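Local coordinates for protein shikimate dehydrogenase (Thermotoga maritima, PDB 3U62) that probably catalyses the reversible NADPH-linked reduction of 3-dehydroshikimate to shikimate, the fourth step of chorismate biosynthesis, at residues A[54-58]-A[82-87]; A[77-81]-A[121-125]; A[187-191]-A[209-215]; A[194-200]-A[215-221]. The contacts are given in a common frame with arbitrary orientation. Residues are numbered along the deposited sequence.

Interaction 1 of 4, residues A[54-58]-A[82-87]; sequences DGFNA and VNCVFR
Strands 55-58 and 84-86 run antiparallel in the mixed sheet of the substrate-binding domain, their axes 4.6 Å apart at 165°. In 82-87, Val82 leads in, its O 3.5 Å from Ala58 CB. Asn83 O accepts from Ala58 N (3.0 Å), while the Asn83 side chain (chi1 p) bonds through OD1 to the backbone N of Thr93; Asn83 is a predicted shikimate-binding residue. Asn83 and Cys84 together face Tyr91 in a classic beta bulge. Cys84 makes a non-hydrogen-bonded pair with Asn57 (CA-CA 4.5 Å). Val85 and Phe56 form the hydrogen-bonded pair: Val85 N to Phe56 O is 2.8 Å and Phe56 N to Val85 O 3.0 Å. With chi1 p, the Phe56 ring packs its face on Val85, whose CB sits 3.8 Å from the ring centroid in a CH-pi contact. Phe86 (t) pairs with Gly55 at CA-CA 4.2 Å; a CB on Gly55 would clash with Val85 O. Arg87, at positive phi (46/57), gives its N to Asp54 O (2.8 Å) and its NH2 to Asp54 OD2 (2.8 Å). Backbone bonds thus run throughout, supplemented by a salt bridge at one end; Asn83, at the other, lies close to Lys63, the predicted proton acceptor.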
loop_
_atom_site.group_PDB
_atom_site.type_symbol
_atom_site.label_atom_id
_atom_site.label_comp_id
_atom_site.label_asym_id
_atom_site.label_seq_id
_atom_site.Cartn_x
_atom_site.Cartn_y
_atom_site.Cartn_z
ATOM N N ASP A 54 -12.146 -13.938 11.959
ATOM C CA ASP A 54 -13.311 -13.382 11.266
ATOM C C ASP A 54 -12.875 -12.611 10.027
ATOM O O ASP A 54 -13.527 -12.669 8.982
ATOM C CB ASP A 54 -14.104 -12.467 12.201
ATOM C CG ASP A 54 -14.707 -13.214 13.369
ATOM O OD1 ASP A 54 -14.060 -13.273 14.437
ATOM O OD2 ASP A 54 -15.819 -13.763 13.216
ATOM N N GLY A 55 -11.770 -11.886 10.161
ATOM C CA GLY A 55 -11.196 -11.125 9.066
ATOM C C GLY A 55 -9.715 -10.933 9.288
ATOM O O GLY A 55 -9.194 -11.267 10.354
ATOM N N PHE A 56 -9.033 -10.405 8.277
ATOM C CA PHE A 56 -7.606 -10.135 8.381
ATOM C C PHE A 56 -7.108 -9.227 7.272
ATOM O O PHE A 56 -7.761 -9.065 6.238
ATOM C CB PHE A 56 -6.784 -11.438 8.416
ATOM C CG PHE A 56 -7.016 -12.354 7.240
ATOM C CD1 PHE A 56 -6.207 -12.278 6.109
ATOM C CD2 PHE A 56 -8.018 -13.319 7.280
ATOM C CE1 PHE A 56 -6.410 -13.132 5.028
ATOM C CE2 PHE A 56 -8.229 -14.178 6.205
ATOM C CZ PHE A 56 -7.423 -14.085 5.076
ATOM N N ASN A 57 -5.945 -8.630 7.508
ATOM C CA ASN A 57 -5.223 -7.924 6.470
ATOM C C ASN A 57 -4.140 -8.816 5.888
ATOM O O ASN A 57 -3.601 -9.688 6.575
ATOM C CB ASN A 57 -4.615 -6.632 7.014
ATOM C CG ASN A 57 -5.655 -5.564 7.284
ATOM O OD1 ASN A 57 -6.432 -5.194 6.404
ATOM N ND2 ASN A 57 -5.673 -5.053 8.511
ATOM N N ALA A 58 -3.837 -8.599 4.615
ATOM C CA ALA A 58 -2.743 -9.287 3.952
ATOM C C ALA A 58 -1.768 -8.249 3.424
ATOM O O ALA A 58 -2.178 -7.246 2.835
ATOM C CB ALA A 58 -3.269 -10.147 2.816
ATOM N N VAL A 82 -5.659 -8.546 -2.832
ATOM C CA VAL A 82 -6.572 -8.421 -1.703
ATOM C C VAL A 82 -5.750 -8.145 -0.446
ATOM O O VAL A 82 -4.858 -8.924 -0.100
ATOM C CB VAL A 82 -7.429 -9.704 -1.524
ATOM C CG1 VAL A 82 -8.102 -9.733 -0.157
ATOM C CG2 VAL A 82 -8.468 -9.816 -2.631
ATOM N N ASN A 83 -6.038 -7.033 0.226
ATOM C CA ASN A 83 -5.351 -6.704 1.476
ATOM C C ASN A 83 -6.274 -6.699 2.692
ATOM O O ASN A 83 -5.819 -6.494 3.816
ATOM C CB ASN A 83 -4.616 -5.363 1.369
ATOM C CG ASN A 83 -5.551 -4.174 1.463
ATOM O OD1 ASN A 83 -6.590 -4.134 0.804
ATOM N ND2 ASN A 83 -5.184 -3.194 2.282
ATOM N N CYS A 84 -7.568 -6.908 2.460
ATOM C CA CYS A 84 -8.550 -6.932 3.535
ATOM C C CYS A 84 -9.578 -8.025 3.283
ATOM O O CYS A 84 -10.272 -8.018 2.263
ATOM C CB CYS A 84 -9.238 -5.569 3.672
ATOM S SG CYS A 84 -10.470 -5.475 5.004
ATOM N N VAL A 85 -9.660 -8.966 4.217
ATOM C CA VAL A 85 -10.606 -10.071 4.125
ATOM C C VAL A 85 -11.608 -9.988 5.268
ATOM O O VAL A 85 -11.252 -9.628 6.391
ATOM C CB VAL A 85 -9.884 -11.445 4.143
ATOM C CG1 VAL A 85 -10.883 -12.598 4.200
ATOM C CG2 VAL A 85 -8.988 -11.591 2.922
ATOM N N PHE A 86 -12.864 -10.301 4.964
ATOM C CA PHE A 86 -13.897 -10.429 5.981
ATOM C C PHE A 86 -14.849 -11.564 5.627
ATOM O O PHE A 86 -15.587 -11.486 4.639
ATOM C CB PHE A 86 -14.658 -9.111 6.165
ATOM C CG PHE A 86 -15.563 -9.085 7.373
ATOM C CD1 PHE A 86 -15.100 -9.493 8.624
ATOM C CD2 PHE A 86 -16.873 -8.625 7.264
ATOM C CE1 PHE A 86 -15.932 -9.461 9.740
ATOM C CE2 PHE A 86 -17.712 -8.587 8.375
ATOM C CZ PHE A 86 -17.240 -9.005 9.616
ATOM N N ARG A 87 -14.806 -12.619 6.438
ATOM C CA ARG A 87 -15.711 -13.766 6.325
ATOM C C ARG A 87 -15.883 -14.282 4.896
ATOM O O ARG A 87 -16.996 -14.347 4.365
ATOM C CB ARG A 87 -17.050 -13.460 7.006
ATOM C CG ARG A 87 -16.880 -13.305 8.502
ATOM C CD ARG A 87 -18.125 -12.851 9.222
ATOM N NE ARG A 87 -17.890 -12.932 10.661
ATOM C CZ ARG A 87 -18.548 -12.241 11.585
ATOM N NH1 ARG A 87 -19.510 -11.391 11.244
ATOM N NH2 ARG A 87 -18.237 -12.403 12.863
#

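Interaction 2 of 4, residues A[77-81]-A[121-125]; sequences QRIKA and RAVIY
Two helices of different domains meet here, the C-terminal end of helix 74-79 against the early turns of helix 118-129, with Ile79 and Arg121 nearest at CA-CA 5.4 Å. Helix 74-79 stops in a Schellman motif: Lys80 takes positive phi (58/41) as the C-prime residue, Ala81 N returns to Ala76 O, and Lys80 N makes a weak bond to Gln77 O (3.2 Å). This turn presents the carbonyls of Ile79 and Lys80 to Arg121. With chi1 m, chi2 t and chi3 m, Arg121 reaches both: NE donates to Ile79 O (2.7 Å) and NH2 to Lys80 O (2.9 Å), each carbonyl lying near the guanidinium plane, so one side chain satisfies two acceptors at the helix end. The Lys80 side chain is extended, and its NZ forms a salt bridge with Asp149 and a hydrogen bond to Ala147 O.

Next to these polar contacts, Ile79 (m, t) fills the gap between the helices. Its CG2 lies 3.8 Å from Arg121 CB and 4.2 Å from Ala122 CB, its CG1 3.6 Å from Tyr125 CB, and its CD1 4.2 Å from the Tyr125 ring centroid, a CH-pi contact over the face. Tyr125 (t) also meets Trp95 edge-to-face. Helix 118-129 begins within the glycine-rich segment predicted to bind NADP(+), so this is a domain-domain contact onto the first helix of a Rossmann fold.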
loop_
_atom_site.group_PDB
_atom_site.type_symbol
_atom_site.label_atom_id
_atom_site.label_comp_id
_atom_site.label_asym_id
_atom_site.label_seq_id
_atom_site.Cartn_x
_atom_site.Cartn_y
_atom_site.Cartn_z
ATOM N N GLN A 77 -10.314 -7.610 -7.941
ATOM C CA GLN A 77 -10.059 -8.389 -9.153
ATOM C C GLN A 77 -9.261 -7.591 -10.180
ATOM O O GLN A 77 -8.307 -8.106 -10.764
ATOM C CB GLN A 77 -11.370 -8.875 -9.772
ATOM C CG GLN A 77 -12.054 -10.007 -9.018
ATOM C CD GLN A 77 -13.466 -10.284 -9.513
ATOM O OE1 GLN A 77 -14.224 -9.365 -9.827
ATOM N NE2 GLN A 77 -13.828 -11.561 -9.575
ATOM N N ARG A 78 -9.656 -6.337 -10.397
ATOM C CA ARG A 78 -8.956 -5.456 -11.333
ATOM C C ARG A 78 -7.521 -5.185 -10.891
ATOM O O ARG A 78 -6.612 -5.101 -11.717
ATOM C CB ARG A 78 -9.713 -4.134 -11.511
ATOM C CG ARG A 78 -11.044 -4.257 -12.248
ATOM C CD ARG A 78 -10.853 -4.777 -13.666
ATOM N NE ARG A 78 -12.117 -4.917 -14.382
ATOM C CZ ARG A 78 -12.232 -5.357 -15.632
ATOM N NH1 ARG A 78 -11.155 -5.708 -16.325
ATOM N NH2 ARG A 78 -13.429 -5.444 -16.195
ATOM N N ILE A 79 -7.335 -5.059 -9.581
ATOM C CA ILE A 79 -6.028 -4.780 -9.002
ATOM C C ILE A 79 -5.189 -6.054 -8.884
ATOM O O ILE A 79 -3.960 -5.983 -8.814
ATOM C CB ILE A 79 -6.172 -4.069 -7.629
ATOM C CG1 ILE A 79 -6.810 -2.691 -7.828
ATOM C CG2 ILE A 79 -4.819 -3.914 -6.930
ATOM C CD1 ILE A 79 -7.358 -2.069 -6.567
ATOM N N LYS A 80 -5.852 -7.211 -8.880
ATOM C CA LYS A 80 -5.197 -8.506 -8.641
ATOM C C LYS A 80 -4.489 -8.531 -7.283
ATOM O O LYS A 80 -3.378 -9.056 -7.160
ATOM C CB LYS A 80 -4.217 -8.869 -9.768
ATOM C CG LYS A 80 -4.819 -8.901 -11.164
ATOM C CD LYS A 80 -3.775 -9.318 -12.184
ATOM C CE LYS A 80 -4.299 -9.174 -13.599
ATOM N NZ LYS A 80 -3.339 -9.713 -14.601
ATOM N N ALA A 81 -5.139 -7.961 -6.272
ATOM C CA ALA A 81 -4.603 -7.936 -4.914
ATOM C C ALA A 81 -5.711 -7.745 -3.890
ATOM O O ALA A 81 -6.594 -6.901 -4.063
ATOM C CB ALA A 81 -3.551 -6.839 -4.769
ATOM N N ARG A 121 -0.114 -1.942 -8.231
ATOM C CA ARG A 121 -1.386 -2.096 -8.931
ATOM C C ARG A 121 -2.517 -1.336 -8.234
ATOM O O ARG A 121 -3.428 -0.828 -8.899
ATOM C CB ARG A 121 -1.727 -3.578 -9.133
ATOM C CG ARG A 121 -0.713 -4.323 -10.008
ATOM C CD ARG A 121 -1.197 -5.699 -10.444
ATOM N NE ARG A 121 -1.366 -6.624 -9.322
ATOM C CZ ARG A 121 -0.421 -7.437 -8.855
ATOM N NH1 ARG A 121 0.790 -7.455 -9.403
ATOM N NH2 ARG A 121 -0.687 -8.235 -7.830
ATOM N N ALA A 122 -2.450 -1.251 -6.905
ATOM C CA ALA A 122 -3.385 -0.431 -6.132
ATOM C C ALA A 122 -3.183 1.058 -6.417
ATOM O O ALA A 122 -4.155 1.799 -6.583
ATOM C CB ALA A 122 -3.242 -0.719 -4.646
ATOM N N VAL A 123 -1.922 1.482 -6.473
ATOM C CA VAL A 123 -1.578 2.870 -6.783
ATOM C C VAL A 123 -2.039 3.244 -8.196
ATOM O O VAL A 123 -2.650 4.298 -8.387
ATOM C CB VAL A 123 -0.058 3.140 -6.592
ATOM C CG1 VAL A 123 0.362 4.456 -7.238
ATOM C CG2 VAL A 123 0.295 3.142 -5.111
ATOM N N ILE A 124 -1.764 2.374 -9.168
ATOM C CA ILE A 124 -2.186 2.597 -10.554
ATOM C C ILE A 124 -3.709 2.724 -10.653
ATOM O O ILE A 124 -4.215 3.644 -11.302
ATOM C CB ILE A 124 -1.665 1.493 -11.513
ATOM C CG1 ILE A 124 -0.133 1.493 -11.548
ATOM C CG2 ILE A 124 -2.221 1.696 -12.928
ATOM C CD1 ILE A 124 0.476 0.163 -11.980
ATOM N N TYR A 125 -4.427 1.811 -9.999
ATOM C CA TYR A 125 -5.889 1.852 -9.959
ATOM C C TYR A 125 -6.379 3.179 -9.385
ATOM O O TYR A 125 -7.285 3.802 -9.942
ATOM C CB TYR A 125 -6.445 0.679 -9.146
ATOM C CG TYR A 125 -7.955 0.556 -9.178
ATOM C CD1 TYR A 125 -8.591 -0.199 -10.164
ATOM C CD2 TYR A 125 -8.747 1.186 -8.217
ATOM C CE1 TYR A 125 -9.978 -0.317 -10.196
ATOM C CE2 TYR A 125 -10.133 1.076 -8.240
ATOM C CZ TYR A 125 -10.742 0.324 -9.230
ATOM O OH TYR A 125 -12.112 0.211 -9.256
#

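Interaction 3 of 4, residues A[187-191]-A[209-215]; sequences DDSLK and KARKLGV
The short helix 187-190 lies beside the last turn of helix 205-213, with closest CA atoms Leu190-Ala210 at 6.9 Å and Lys191-Leu213 at 5.5 Å. Asp187 (chi1 m) brings OD1 to 3.2 Å from Lys209 CD and 4.0 Å from Lys209 NZ, beyond a salt bridge; Asp187 O touches Leu213 CD1 at 3.7 Å. Leu190 (m, t) points at the other helix, its CB 3.7 Å from Leu213 CD1 and its CD1 3.8 Å from Lys209 CG, while its O rests 3.7 Å from Val215 CG2. Lys191 forms a salt bridge (NZ to OD2 3.4 Å, its hydrogen bond weak) with Asp188, which also pairs with Lys165; Lys191 O shares water 1 with Leu213 O, 2.7 Å to each. After Leu213, Gly214 at positive phi (77/32) closes helix 205-213 in a Schellman motif, Val215 N bonding Ala210 O at 3.1 Å. Through Ala210 this helix rests on strands 195-198 and 217-219, the latter outermost in the parallel sheet, while Ser189 touches helix 160-165.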
loop_
_atom_site.group_PDB
_atom_site.type_symbol
_atom_site.label_atom_id
_atom_site.label_comp_id
_atom_site.label_asym_id
_atom_site.label_seq_id
_atom_site.Cartn_x
_atom_site.Cartn_y
_atom_site.Cartn_z
ATOM N N ASP A 187 19.549 13.550 -8.223
ATOM C CA ASP A 187 19.028 14.827 -7.735
ATOM C C ASP A 187 18.427 15.636 -8.879
ATOM O O ASP A 187 17.353 16.221 -8.734
ATOM C CB ASP A 187 20.140 15.642 -7.070
ATOM C CG ASP A 187 20.556 15.088 -5.720
ATOM O OD1 ASP A 187 20.076 14.000 -5.333
ATOM O OD2 ASP A 187 21.371 15.746 -5.040
ATOM N N ASP A 188 19.133 15.659 -10.011
ATOM C CA ASP A 188 18.687 16.367 -11.211
ATOM C C ASP A 188 17.306 15.903 -11.680
ATOM O O ASP A 188 16.477 16.720 -12.084
ATOM C CB ASP A 188 19.710 16.201 -12.340
ATOM C CG ASP A 188 19.298 16.914 -13.617
ATOM O OD1 ASP A 188 19.126 16.232 -14.650
ATOM O OD2 ASP A 188 19.140 18.155 -13.590
ATOM N N SER A 189 17.071 14.593 -11.629
ATOM C CA SER A 189 15.790 14.018 -12.036
ATOM C C SER A 189 14.683 14.272 -11.010
ATOM O O SER A 189 13.527 14.493 -11.381
ATOM C CB SER A 189 15.932 12.518 -12.304
ATOM O OG SER A 189 16.853 12.272 -13.359
ATOM N N LEU A 190 15.045 14.247 -9.728
ATOM C CA LEU A 190 14.083 14.441 -8.643
ATOM C C LEU A 190 13.673 15.896 -8.436
ATOM O O LEU A 190 12.525 16.169 -8.081
ATOM C CB LEU A 190 14.639 13.896 -7.322
ATOM C CG LEU A 190 14.829 12.387 -7.136
ATOM C CD1 LEU A 190 15.688 12.116 -5.911
ATOM C CD2 LEU A 190 13.492 11.670 -7.016
ATOM N N LYS A 191 14.610 16.817 -8.655
ATOM C CA LYS A 191 14.467 18.211 -8.200
ATOM C C LYS A 191 13.204 18.934 -8.663
ATOM O O LYS A 191 12.635 19.728 -7.912
ATOM C CB LYS A 191 15.713 19.038 -8.556
ATOM C CG LYS A 191 15.900 19.305 -10.047
ATOM C CD LYS A 191 17.155 20.109 -10.326
ATOM C CE LYS A 191 17.276 20.419 -11.812
ATOM N NZ LYS A 191 18.550 21.124 -12.136
ATOM N N LYS A 209 15.777 12.824 0.517
ATOM C CA LYS A 209 16.347 13.504 -0.648
ATOM C C LYS A 209 15.368 14.525 -1.224
ATOM O O LYS A 209 15.760 15.648 -1.550
ATOM C CB LYS A 209 16.733 12.485 -1.727
ATOM C CG LYS A 209 17.633 13.041 -2.840
ATOM C CD LYS A 209 19.092 12.651 -2.643
ATOM C CE LYS A 209 19.842 13.640 -1.754
ATOM N NZ LYS A 209 21.258 13.233 -1.540
ATOM N N ALA A 210 14.104 14.125 -1.348
ATOM C CA ALA A 210 13.052 14.997 -1.864
ATOM C C ALA A 210 12.912 16.269 -1.030
ATOM O O ALA A 210 12.688 17.353 -1.573
ATOM C CB ALA A 210 11.731 14.253 -1.926
ATOM N N ARG A 211 13.039 16.125 0.290
ATOM C CA ARG A 211 12.996 17.262 1.209
ATOM C C ARG A 211 14.176 18.201 1.006
ATOM O O ARG A 211 14.004 19.422 1.000
ATOM C CB ARG A 211 12.946 16.788 2.660
ATOM C CG ARG A 211 11.588 16.282 3.091
ATOM C CD ARG A 211 11.656 15.636 4.452
ATOM N NE ARG A 211 10.419 14.930 4.771
ATOM C CZ ARG A 211 10.315 13.981 5.696
ATOM N NH1 ARG A 211 11.378 13.606 6.401
ATOM N NH2 ARG A 211 9.146 13.396 5.915
ATOM N N LYS A 212 15.365 17.624 0.843
ATOM C CA LYS A 212 16.574 18.398 0.567
ATOM C C LYS A 212 16.434 19.243 -0.700
ATOM O O LYS A 212 16.988 20.342 -0.780
ATOM C CB LYS A 212 17.794 17.479 0.446
ATOM C CG LYS A 212 18.294 16.921 1.768
ATOM C CD LYS A 212 19.578 16.130 1.583
ATOM C CE LYS A 212 20.050 15.535 2.898
ATOM N NZ LYS A 212 21.220 14.630 2.713
ATOM N N LEU A 213 15.686 18.729 -1.675
ATOM C CA LEU A 213 15.547 19.382 -2.978
ATOM C C LEU A 213 14.329 20.307 -3.080
ATOM O O LEU A 213 14.164 21.019 -4.075
ATOM C CB LEU A 213 15.531 18.338 -4.101
ATOM C CG LEU A 213 16.781 17.455 -4.239
ATOM C CD1 LEU A 213 16.505 16.274 -5.158
ATOM C CD2 LEU A 213 17.988 18.251 -4.728
ATOM N N GLY A 214 13.484 20.294 -2.051
ATOM C CA GLY A 214 12.340 21.199 -1.972
ATOM C C GLY A 214 11.153 20.824 -2.840
ATOM O O GLY A 214 10.435 21.705 -3.326
ATOM N N VAL A 215 10.950 19.522 -3.040
ATOM C CA VAL A 215 9.792 19.016 -3.778
ATOM C C VAL A 215 8.513 19.460 -3.062
ATOM O O VAL A 215 8.396 19.304 -1.844
ATOM C CB VAL A 215 9.843 17.471 -3.933
ATOM C CG1 VAL A 215 8.546 16.926 -4.521
ATOM C CG2 VAL A 215 11.025 17.063 -4.799
HETATM O O HOH W 1 12.381 21.707 -6.039
#

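Interaction 4 of 4, residues A[194-200]-A[215-221]; sequences SLVYDVI and VKHIIKG
These segments carry the two parallel strands of a beta-alpha-beta unit in the Rossmann-like domain, joined through helix 205-213. Strands 195-198 and 217-219 lie 4.8 Å apart at 1°, and Leu195, Val196 and Tyr197 pair with His217, Ile218 and Ile219, each at CA-CA 4.8 Å.

Ile219 loses the most surface. Its N donates to Val196 O (2.9 Å) and its O accepts from Asp198 N (2.9 Å). With rotamer m, t its side chain spans two neighbours on the same face, CD1 3.7 Å from Leu195 CD1 and CG2 3.7 Å from Tyr197 CE1; the Tyr197 ring also stacks with Phe171.

Val196 faces the other way, toward helix 205-213, where Leu206 and Ala210 cover it. Its N bonds His217 O (2.9 Å), and its CG2 (chi1 t) lies 3.9 Å from Val215 CG1.

Ser194 begins the pairing, its O taking His217 N at 3.0 Å, while its hydroxyl bonds Lys168 O. Val215 CG1, 3.8 Å from Ser194 C, and Lys216 CB, 3.5 Å from Ser194 O, cover it.

Past the strands, the two segments lead to Val199 and Gly221, predicted NADP(+)-binding residues. Asp198 OD1 accepts Ile200 N (3.1 Å) in an Asx turn, and Gly221 N bonds Ile200 O (2.9 Å). A CB on Gly221 would clash with Val199 O. Water 3 donates to Val199 O at 2.9 Å and to Gly221 O at 2.7 Å.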
loop_
_atom_site.group_PDB
_atom_site.type_symbol
_atom_site.label_atom_id
_atom_site.label_comp_id
_atom_site.label_asym_id
_atom_site.label_seq_id
_atom_site.Cartn_x
_atom_site.Cartn_y
_atom_site.Cartn_z
ATOM N N SER A 194 6.876 17.545 -8.697
ATOM C CA SER A 194 5.941 18.237 -7.815
ATOM C C SER A 194 5.437 17.325 -6.697
ATOM O O SER A 194 4.935 17.806 -5.678
ATOM C CB SER A 194 4.766 18.816 -8.609
ATOM O OG SER A 194 4.053 17.789 -9.295
ATOM N N LEU A 195 5.574 16.015 -6.892
ATOM C CA LEU A 195 5.169 15.033 -5.890
ATOM C C LEU A 195 6.148 13.869 -5.795
ATOM O O LEU A 195 6.485 13.241 -6.801
ATOM C CB LEU A 195 3.755 14.507 -6.181
ATOM C CG LEU A 195 3.214 13.330 -5.351
ATOM C CD1 LEU A 195 2.967 13.719 -3.897
ATOM C CD2 LEU A 195 1.945 12.774 -5.977
ATOM N N VAL A 196 6.609 13.603 -4.575
ATOM C CA VAL A 196 7.329 12.372 -4.260
ATOM C C VAL A 196 6.512 11.624 -3.211
ATOM O O VAL A 196 6.272 12.132 -2.111
ATOM C CB VAL A 196 8.772 12.642 -3.762
ATOM C CG1 VAL A 196 9.404 11.370 -3.198
ATOM C CG2 VAL A 196 9.632 13.207 -4.889
ATOM N N TYR A 197 6.078 10.422 -3.574
ATOM C CA TYR A 197 5.188 9.624 -2.748
ATOM C C TYR A 197 5.846 8.278 -2.483
ATOM O O TYR A 197 6.278 7.596 -3.415
ATOM C CB TYR A 197 3.854 9.443 -3.480
ATOM C CG TYR A 197 2.701 8.895 -2.660
ATOM C CD1 TYR A 197 1.612 9.704 -2.331
ATOM C CD2 TYR A 197 2.677 7.562 -2.247
ATOM C CE1 TYR A 197 0.540 9.206 -1.593
ATOM C CE2 TYR A 197 1.612 7.055 -1.508
ATOM C CZ TYR A 197 0.549 7.881 -1.186
ATOM O OH TYR A 197 -0.503 7.380 -0.456
ATOM N N ASP A 198 5.932 7.905 -1.212
ATOM C CA ASP A 198 6.513 6.626 -0.827
ATOM C C ASP A 198 5.504 5.866 0.019
ATOM O O ASP A 198 4.996 6.395 1.008
ATOM C CB ASP A 198 7.814 6.851 -0.047
ATOM C CG ASP A 198 8.751 5.652 -0.097
ATOM O OD1 ASP A 198 8.270 4.499 -0.121
ATOM O OD2 ASP A 198 9.983 5.868 -0.103
ATOM N N VAL A 199 5.203 4.630 -0.375
ATOM C CA VAL A 199 4.249 3.804 0.370
ATOM C C VAL A 199 4.831 3.334 1.703
ATOM O O VAL A 199 4.090 2.896 2.589
ATOM C CB VAL A 199 3.733 2.581 -0.444
ATOM C CG1 VAL A 199 3.080 3.034 -1.751
ATOM C CG2 VAL A 199 4.856 1.572 -0.704
ATOM N N ILE A 200 6.155 3.419 1.834
ATOM C CA ILE A 200 6.833 3.059 3.075
ATOM C C ILE A 200 6.479 4.067 4.165
ATOM O O ILE A 200 6.525 5.284 3.958
ATOM C CB ILE A 200 8.363 2.913 2.891
ATOM C CG1 ILE A 200 8.659 1.802 1.876
ATOM C CG2 ILE A 200 9.048 2.602 4.227
ATOM C CD1 ILE A 200 10.059 1.832 1.291
ATOM N N VAL A 215 10.950 19.522 -3.040
ATOM C CA VAL A 215 9.792 19.016 -3.778
ATOM C C VAL A 215 8.513 19.460 -3.062
ATOM O O VAL A 215 8.396 19.304 -1.844
ATOM C CB VAL A 215 9.843 17.471 -3.933
ATOM C CG1 VAL A 215 8.546 16.926 -4.521
ATOM C CG2 VAL A 215 11.025 17.063 -4.799
ATOM N N LYS A 216 7.574 20.023 -3.823
ATOM C CA LYS A 216 6.349 20.615 -3.275
ATOM C C LYS A 216 5.626 19.700 -2.286
ATOM O O LYS A 216 5.451 20.058 -1.117
ATOM C CB LYS A 216 5.405 21.035 -4.407
ATOM C CG LYS A 216 4.161 21.785 -3.948
ATOM C CD LYS A 216 3.287 22.161 -5.130
ATOM C CE LYS A 216 2.119 23.031 -4.705
ATOM N NZ LYS A 216 1.289 23.455 -5.871
ATOM N N HIS A 217 5.211 18.527 -2.756
ATOM C CA HIS A 217 4.552 17.548 -1.900
ATOM C C HIS A 217 5.397 16.300 -1.736
ATOM O O HIS A 217 5.769 15.647 -2.715
ATOM C CB HIS A 217 3.178 17.168 -2.446
ATOM C CG HIS A 217 2.207 18.303 -2.491
ATOM N ND1 HIS A 217 1.816 19.000 -1.368
ATOM C CD2 HIS A 217 1.520 18.841 -3.527
ATOM C CE1 HIS A 217 0.944 19.930 -1.715
ATOM N NE2 HIS A 217 0.749 19.854 -3.019
ATOM N N ILE A 218 5.704 15.982 -0.483
ATOM C CA ILE A 218 6.439 14.773 -0.142
ATOM C C ILE A 218 5.604 13.988 0.859
ATOM O O ILE A 218 5.481 14.376 2.027
ATOM C CB ILE A 218 7.838 15.093 0.423
ATOM C CG1 ILE A 218 8.625 15.942 -0.579
ATOM C CG2 ILE A 218 8.597 13.806 0.740
ATOM C CD1 ILE A 218 9.619 16.899 0.060
ATOM N N ILE A 219 5.020 12.892 0.386
ATOM C CA ILE A 219 4.067 12.126 1.177
ATOM C C ILE A 219 4.596 10.716 1.439
ATOM O O ILE A 219 4.855 9.958 0.503
ATOM C CB ILE A 219 2.672 12.078 0.487
ATOM C CG1 ILE A 219 2.127 13.500 0.286
ATOM C CG2 ILE A 219 1.691 11.238 1.301
ATOM C CD1 ILE A 219 0.991 13.615 -0.744
ATOM N N LYS A 220 4.769 10.384 2.718
ATOM C CA LYS A 220 5.155 9.033 3.127
ATOM C C LYS A 220 3.916 8.151 3.254
ATOM O O LYS A 220 2.791 8.613 3.053
ATOM C CB LYS A 220 5.907 9.040 4.461
ATOM C CG LYS A 220 7.097 9.980 4.551
ATOM C CD LYS A 220 7.799 9.824 5.898
ATOM C CE LYS A 220 6.927 10.287 7.067
ATOM N NZ LYS A 220 7.596 10.059 8.378
ATOM N N GLY A 221 4.129 6.887 3.607
ATOM C CA GLY A 221 3.053 5.900 3.642
ATOM C C GLY A 221 2.086 5.984 4.810
ATOM O O GLY A 221 1.157 5.178 4.896
HETATM O O HOH W 2 0.233 8.290 2.094
HETATM O O HOH W 3 1.451 2.773 3.662
#

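In the fold
Interactions 1 and 4 are both strand pairings, but interaction 1 is antiparallel and mostly buried within the substrate-binding sheet, whereas interaction 4 is parallel, partly buried, and includes the outermost strand of the Rossmann-like sheet; they lie on opposite sides of the chain's centre, about 27 Å apart between centres. Interaction 2, also partly buried, joins the two domains, its segment 77-81 running directly into 82-87 of interaction 1, and combines an arginine bonded to backbone carbonyls with packing around Ile79. Interaction 3 is the most peripheral, with apolar side chains and a bridging water. It shares Val215 with interaction 4 and holds the end of the crossover helix of the beta-alpha-beta unit whose two strands make interaction 4.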